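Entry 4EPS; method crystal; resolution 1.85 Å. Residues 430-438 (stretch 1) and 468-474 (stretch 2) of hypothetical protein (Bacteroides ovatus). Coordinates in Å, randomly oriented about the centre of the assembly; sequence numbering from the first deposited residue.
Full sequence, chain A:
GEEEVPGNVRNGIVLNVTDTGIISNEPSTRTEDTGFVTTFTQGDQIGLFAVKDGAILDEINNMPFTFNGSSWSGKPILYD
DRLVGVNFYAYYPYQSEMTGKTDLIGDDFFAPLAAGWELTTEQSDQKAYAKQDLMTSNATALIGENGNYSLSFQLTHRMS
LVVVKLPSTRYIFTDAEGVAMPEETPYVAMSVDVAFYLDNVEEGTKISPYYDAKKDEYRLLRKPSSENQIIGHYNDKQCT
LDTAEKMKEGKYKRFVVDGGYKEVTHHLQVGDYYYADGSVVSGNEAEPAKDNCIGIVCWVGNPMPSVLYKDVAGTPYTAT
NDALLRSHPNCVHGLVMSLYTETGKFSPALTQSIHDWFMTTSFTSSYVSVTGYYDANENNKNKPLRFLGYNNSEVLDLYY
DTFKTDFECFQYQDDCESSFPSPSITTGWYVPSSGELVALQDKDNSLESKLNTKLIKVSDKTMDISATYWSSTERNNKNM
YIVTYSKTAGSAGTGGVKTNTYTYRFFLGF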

ATOM      1  N   TYR A 430     -21.885 -18.035 -10.591  1.00 20.05           N
ATOM      2  CA  TYR A 430     -22.477 -19.299 -10.132  1.00 19.73           C
ATOM      3  C   TYR A 430     -23.383 -19.034  -8.917  1.00 21.64           C
ATOM      4  O   TYR A 430     -23.216 -18.030  -8.231  1.00 20.73           O
ATOM      5  CB  TYR A 430     -21.408 -20.368  -9.801  1.00 21.12           C
ATOM      6  CG  TYR A 430     -20.409 -19.941  -8.745  1.00 21.79           C
ATOM      7  CD1 TYR A 430     -20.693 -20.089  -7.380  1.00 21.71           C
ATOM      8  CD2 TYR A 430     -19.219 -19.310  -9.100  1.00 22.53           C
ATOM      9  CE1 TYR A 430     -19.805 -19.632  -6.405  1.00 21.73           C
ATOM     10  CE2 TYR A 430     -18.315 -18.877  -8.134  1.00 22.74           C
ATOM     11  CZ  TYR A 430     -18.616 -19.034  -6.790  1.00 26.17           C
ATOM     12  OH  TYR A 430     -17.711 -18.620  -5.855  1.00 24.61           O
ATOM     13  N   VAL A 431     -24.304 -19.961  -8.629  1.00 19.42           N
ATOM     14  CA  VAL A 431     -25.165 -19.859  -7.431  1.00 18.96           C
ATOM     15  C   VAL A 431     -24.281 -20.241  -6.243  1.00 22.21           C
ATOM     16  O   VAL A 431     -23.723 -21.343  -6.226  1.00 21.38           O
ATOM     17  CB  VAL A 431     -26.446 -20.732  -7.516  1.00 22.20           C
ATOM     18  CG1 VAL A 431     -27.236 -20.678  -6.204  1.00 21.48           C
ATOM     19  CG2 VAL A 431     -27.342 -20.308  -8.697  1.00 23.49           C
ATOM     20  N   PRO A 432     -24.113 -19.354  -5.243  1.00 20.08           N
ATOM     21  CA  PRO A 432     -23.216 -19.691  -4.127  1.00 18.82           C
ATOM     22  C   PRO A 432     -23.678 -20.916  -3.363  1.00 21.90           C
ATOM     23  O   PRO A 432     -24.877 -21.169  -3.282  1.00 20.42           O
ATOM     24  CB  PRO A 432     -23.279 -18.433  -3.223  1.00 19.78           C
ATOM     25  CG  PRO A 432     -24.614 -17.779  -3.585  1.00 22.28           C
ATOM     26  CD  PRO A 432     -24.706 -18.008  -5.076  1.00 20.60           C
ATOM     27  N   SER A 433     -22.727 -21.671  -2.790  1.00 19.23           N
ATOM     28  CA  SER A 433     -23.069 -22.760  -1.864  1.00 19.16           C
ATOM     29  C   SER A 433     -23.693 -22.110  -0.634  1.00 21.08           C
ATOM     30  O   SER A 433     -23.490 -20.900  -0.404  1.00 20.38           O
ATOM     31  CB  SER A 433     -21.813 -23.537  -1.456  1.00 22.04           C
ATOM     32  OG  SER A 433     -20.861 -22.632  -0.902  1.00 22.83           O
ATOM     33  N   SER A 434     -24.337 -22.905   0.211  1.00 19.70           N
ATOM     34  CA  SER A 434     -24.934 -22.382   1.448  1.00 19.57           C
ATOM     35  C   SER A 434     -23.826 -21.801   2.342  1.00 23.52           C
ATOM     36  O   SER A 434     -24.044 -20.785   2.998  1.00 22.31           O
ATOM     37  CB  SER A 434     -25.731 -23.477   2.158  1.00 21.39           C
ATOM     38  OG  SER A 434     -24.910 -24.612   2.388  1.00 23.10           O
ATOM     39  N   GLY A 435     -22.626 -22.379   2.280  1.00 21.76           N
ATOM     40  CA  GLY A 435     -21.504 -21.896   3.094  1.00 21.72           C
ATOM     41  C   GLY A 435     -21.075 -20.497   2.708  1.00 23.24           C
ATOM     42  O   GLY A 435     -20.806 -19.648   3.569  1.00 22.21           O
ATOM     43  N   GLU A 436     -21.011 -20.234   1.396  1.00 19.74           N
ATOM     44  CA  GLU A 436     -20.646 -18.907   0.899  1.00 18.77           C
ATOM     45  C   GLU A 436     -21.692 -17.849   1.336  1.00 23.68           C
ATOM     46  O   GLU A 436     -21.320 -16.731   1.717  1.00 23.15           O
ATOM     47  CB  GLU A 436     -20.514 -18.930  -0.625  1.00 19.42           C
ATOM     48  CG  GLU A 436     -19.165 -19.501  -1.035  1.00 24.10           C
ATOM     49  CD  GLU A 436     -19.125 -19.934  -2.486  1.00 37.14           C
ATOM     50  OE1 GLU A 436     -19.934 -20.807  -2.870  1.00 25.86           O
ATOM     51  OE2 GLU A 436     -18.287 -19.388  -3.240  1.00 31.59           O
ATOM     52  N   LEU A 437     -22.990 -18.196   1.259  1.00 20.18           N
ATOM     53  CA  LEU A 437     -24.060 -17.267   1.671  1.00 20.09           C
ATOM     54  C   LEU A 437     -24.030 -16.993   3.157  1.00 21.48           C
ATOM     55  O   LEU A 437     -24.174 -15.841   3.557  1.00 21.04           O
ATOM     56  CB  LEU A 437     -25.451 -17.808   1.300  1.00 20.10           C
ATOM     57  CG  LEU A 437     -25.796 -17.715  -0.200  1.00 23.77           C
ATOM     58  CD1 LEU A 437     -26.946 -18.687  -0.535  1.00 24.12           C
ATOM     59  CD2 LEU A 437     -26.101 -16.256  -0.617  1.00 26.64           C
ATOM     60  N   VAL A 438     -23.837 -18.025   3.979  1.00 21.23           N
ATOM     61  CA  VAL A 438     -23.815 -17.845   5.440  1.00 21.88           C
ATOM     62  C   VAL A 438     -22.679 -16.882   5.846  1.00 25.39           C
ATOM     63  O   VAL A 438     -22.887 -16.018   6.711  1.00 24.09           O
ATOM     64  CB  VAL A 438     -23.729 -19.224   6.144  1.00 25.40           C
ATOM     65  CG1 VAL A 438     -23.290 -19.099   7.613  1.00 26.76           C
ATOM     66  CG2 VAL A 438     -25.079 -19.932   6.051  1.00 24.57           C
ATOM     67  N   THR A 468     -35.188 -14.831   1.667  1.00 22.84           N
ATOM     68  CA  THR A 468     -34.687 -16.203   1.697  1.00 22.85           C
ATOM     69  C   THR A 468     -33.922 -16.400   0.413  1.00 23.74           C
ATOM     70  O   THR A 468     -34.444 -16.085  -0.647  1.00 23.73           O
ATOM     71  CB  THR A 468     -35.837 -17.197   1.884  1.00 27.21           C
ATOM     72  OG1 THR A 468     -36.457 -16.918   3.150  1.00 26.50           O
ATOM     73  CG2 THR A 468     -35.333 -18.653   1.889  1.00 23.97           C
ATOM     74  N   TYR A 469     -32.696 -16.935   0.498  1.00 20.53           N
ATOM     75  CA  TYR A 469     -31.824 -17.018  -0.669  1.00 20.53           C
ATOM     76  C   TYR A 469     -31.518 -18.440  -1.107  1.00 22.94           C
ATOM     77  O   TYR A 469     -31.188 -19.284  -0.272  1.00 20.92           O
ATOM     78  CB  TYR A 469     -30.492 -16.272  -0.369  1.00 20.60           C
ATOM     79  CG  TYR A 469     -30.713 -14.795  -0.138  1.00 20.30           C
ATOM     80  CD1 TYR A 469     -31.112 -14.314   1.109  1.00 21.39           C
ATOM     81  CD2 TYR A 469     -30.628 -13.883  -1.195  1.00 21.09           C
ATOM     82  CE1 TYR A 469     -31.380 -12.951   1.311  1.00 22.44           C
ATOM     83  CE2 TYR A 469     -30.895 -12.526  -1.003  1.00 22.11           C
ATOM     84  CZ  TYR A 469     -31.276 -12.066   0.251  1.00 27.93           C
ATOM     85  OH  TYR A 469     -31.548 -10.722   0.439  1.00 24.95           O
ATOM     86  N   TRP A 470     -31.596 -18.699  -2.414  1.00 21.07           N
ATOM     87  CA  TRP A 470     -31.210 -20.009  -2.936  1.00 21.80           C
ATOM     88  C   TRP A 470     -29.728 -20.284  -2.755  1.00 23.14           C
ATOM     89  O   TRP A 470     -28.921 -19.385  -2.977  1.00 21.03           O
ATOM     90  CB  TRP A 470     -31.414 -20.060  -4.465  1.00 21.36           C
ATOM     91  CG  TRP A 470     -32.828 -20.144  -4.933  1.00 22.62           C
ATOM     92  CD1 TRP A 470     -33.483 -19.225  -5.699  1.00 25.13           C
ATOM     93  CD2 TRP A 470     -33.717 -21.267  -4.795  1.00 22.64           C
ATOM     94  NE1 TRP A 470     -34.728 -19.692  -6.044  1.00 24.88           N
ATOM     95  CE2 TRP A 470     -34.911 -20.937  -5.486  1.00 26.41           C
ATOM     96  CE3 TRP A 470     -33.639 -22.502  -4.117  1.00 24.45           C
ATOM     97  CZ2 TRP A 470     -36.014 -21.802  -5.537  1.00 25.87           C
ATOM     98  CZ3 TRP A 470     -34.732 -23.371  -4.177  1.00 26.35           C
ATOM     99  CH2 TRP A 470     -35.902 -23.020  -4.881  1.00 26.77           C
ATOM    100  N   SER A 471     -29.365 -21.535  -2.456  1.00 20.84           N
ATOM    101  CA  SER A 471     -27.967 -21.934  -2.540  1.00 20.03           C
ATOM    102  C   SER A 471     -27.884 -23.046  -3.591  1.00 23.48           C
ATOM    103  O   SER A 471     -28.924 -23.578  -4.020  1.00 23.24           O
ATOM    104  CB  SER A 471     -27.412 -22.409  -1.199  1.00 20.55           C
ATOM    105  OG  SER A 471     -27.800 -23.755  -0.960  1.00 21.60           O
ATOM    106  N   SER A 472     -26.662 -23.411  -3.978  1.00 21.75           N
ATOM    107  CA  SER A 472     -26.445 -24.516  -4.911  1.00 21.74           C
ATOM    108  C   SER A 472     -26.212 -25.830  -4.129  1.00 25.59           C
ATOM    109  O   SER A 472     -25.877 -26.850  -4.737  1.00 25.87           O
ATOM    110  CB  SER A 472     -25.256 -24.221  -5.819  1.00 23.36           C
ATOM    111  OG  SER A 472     -24.110 -23.908  -5.037  1.00 22.96           O
ATOM    112  N   THR A 473     -26.391 -25.802  -2.784  1.00 22.34           N
ATOM    113  CA  THR A 473     -26.202 -26.971  -1.912  1.00 21.52           C
ATOM    114  C   THR A 473     -27.526 -27.756  -1.839  1.00 24.52           C
ATOM    115  O   THR A 473     -28.555 -27.213  -1.432  1.00 24.00           O
ATOM    116  CB  THR A 473     -25.697 -26.500  -0.530  1.00 22.39           C
ATOM    117  OG1 THR A 473     -24.538 -25.670  -0.741  1.00 24.49           O
ATOM    118  CG2 THR A 473     -25.351 -27.685   0.402  1.00 21.21           C
ATOM    119  N   GLU A 474     -27.489 -29.033  -2.236  1.00 21.52           N
ATOM    120  CA  GLU A 474     -28.689 -29.849  -2.296  1.00 22.12           C
ATOM    121  C   GLU A 474     -29.004 -30.512  -0.958  1.00 27.52           C
ATOM    122  O   GLU A 474     -28.091 -30.986  -0.269  1.00 27.61           O
ATOM    123  CB  GLU A 474     -28.516 -30.923  -3.388  1.00 24.41           C
ATOM    124  CG  GLU A 474     -29.806 -31.666  -3.705  1.00 29.77           C
ATOM    125  CD  GLU A 474     -29.653 -32.767  -4.732  1.00 41.66           C
ATOM    126  OE1 GLU A 474     -28.789 -33.650  -4.522  1.00 32.77           O
ATOM    127  OE2 GLU A 474     -30.443 -32.788  -5.706  1.00 33.07           O
TER

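Three hydrogen bonds join the loop at V431–P432 and the first turn of helix 434–438 to the segment around the corner at S472. Two come from S472 and serve consecutive carbonyls: its hydroxyl OG donates to V431 O (2.9 Å), and its backbone N donates to P432 O (2.9 Å, 150° at the hydrogen). P432 O also receives a CA-H...O contact from S471 CA (3.3 Å), so this carbonyl is approached from two successive residues. The proline has no amide hydrogen to offer, and its link to the other stretch runs through its oxygen. Although S433 N lies 3.5 Å from S472 OG, the angle is poor and no bond forms; this amide instead donates to E436 OE1 (2.9 Å, 161°).

The third bond satisfies an amide of the first helical turn, where no preceding turn supplies a carbonyl: S434 N donates to T473 OG1 (2.9 Å), nearly straight at 170°. S433, at the N-cap, accepts a further amide of the first turn: E436 N reaches S433 OG through a weak bond of 3.3 Å. From L437 onward, backbone carbonyls four residues back serve as acceptors, beginning with the N-cap residue: L437 N bonds to S433 O (3.2 Å) and V438 N to S434 O (2.9 Å). E436 turns its carboxylate back over the cap, and its second oxygen, OE2, accepts from Y430 OH (2.8 Å). Within stretch 2, T473 N donates to S471 OG (3.1 Å).

Methyl groups of V431 and L437 pack beside this network, largely against backbone. V431 CG1 rests 3.6 Å from S471 C, while L437 CD1 comes within 3.2 Å of W470 O and 3.8 Å of S471 CB, and makes an apolar contact with Y469 CB (4.3 Å). The rings of Y469 and W470 lead away, leaving mainly backbone and CB atoms to meet the leucine. The contact buries 368 Å² between the two stretches, both sides summed.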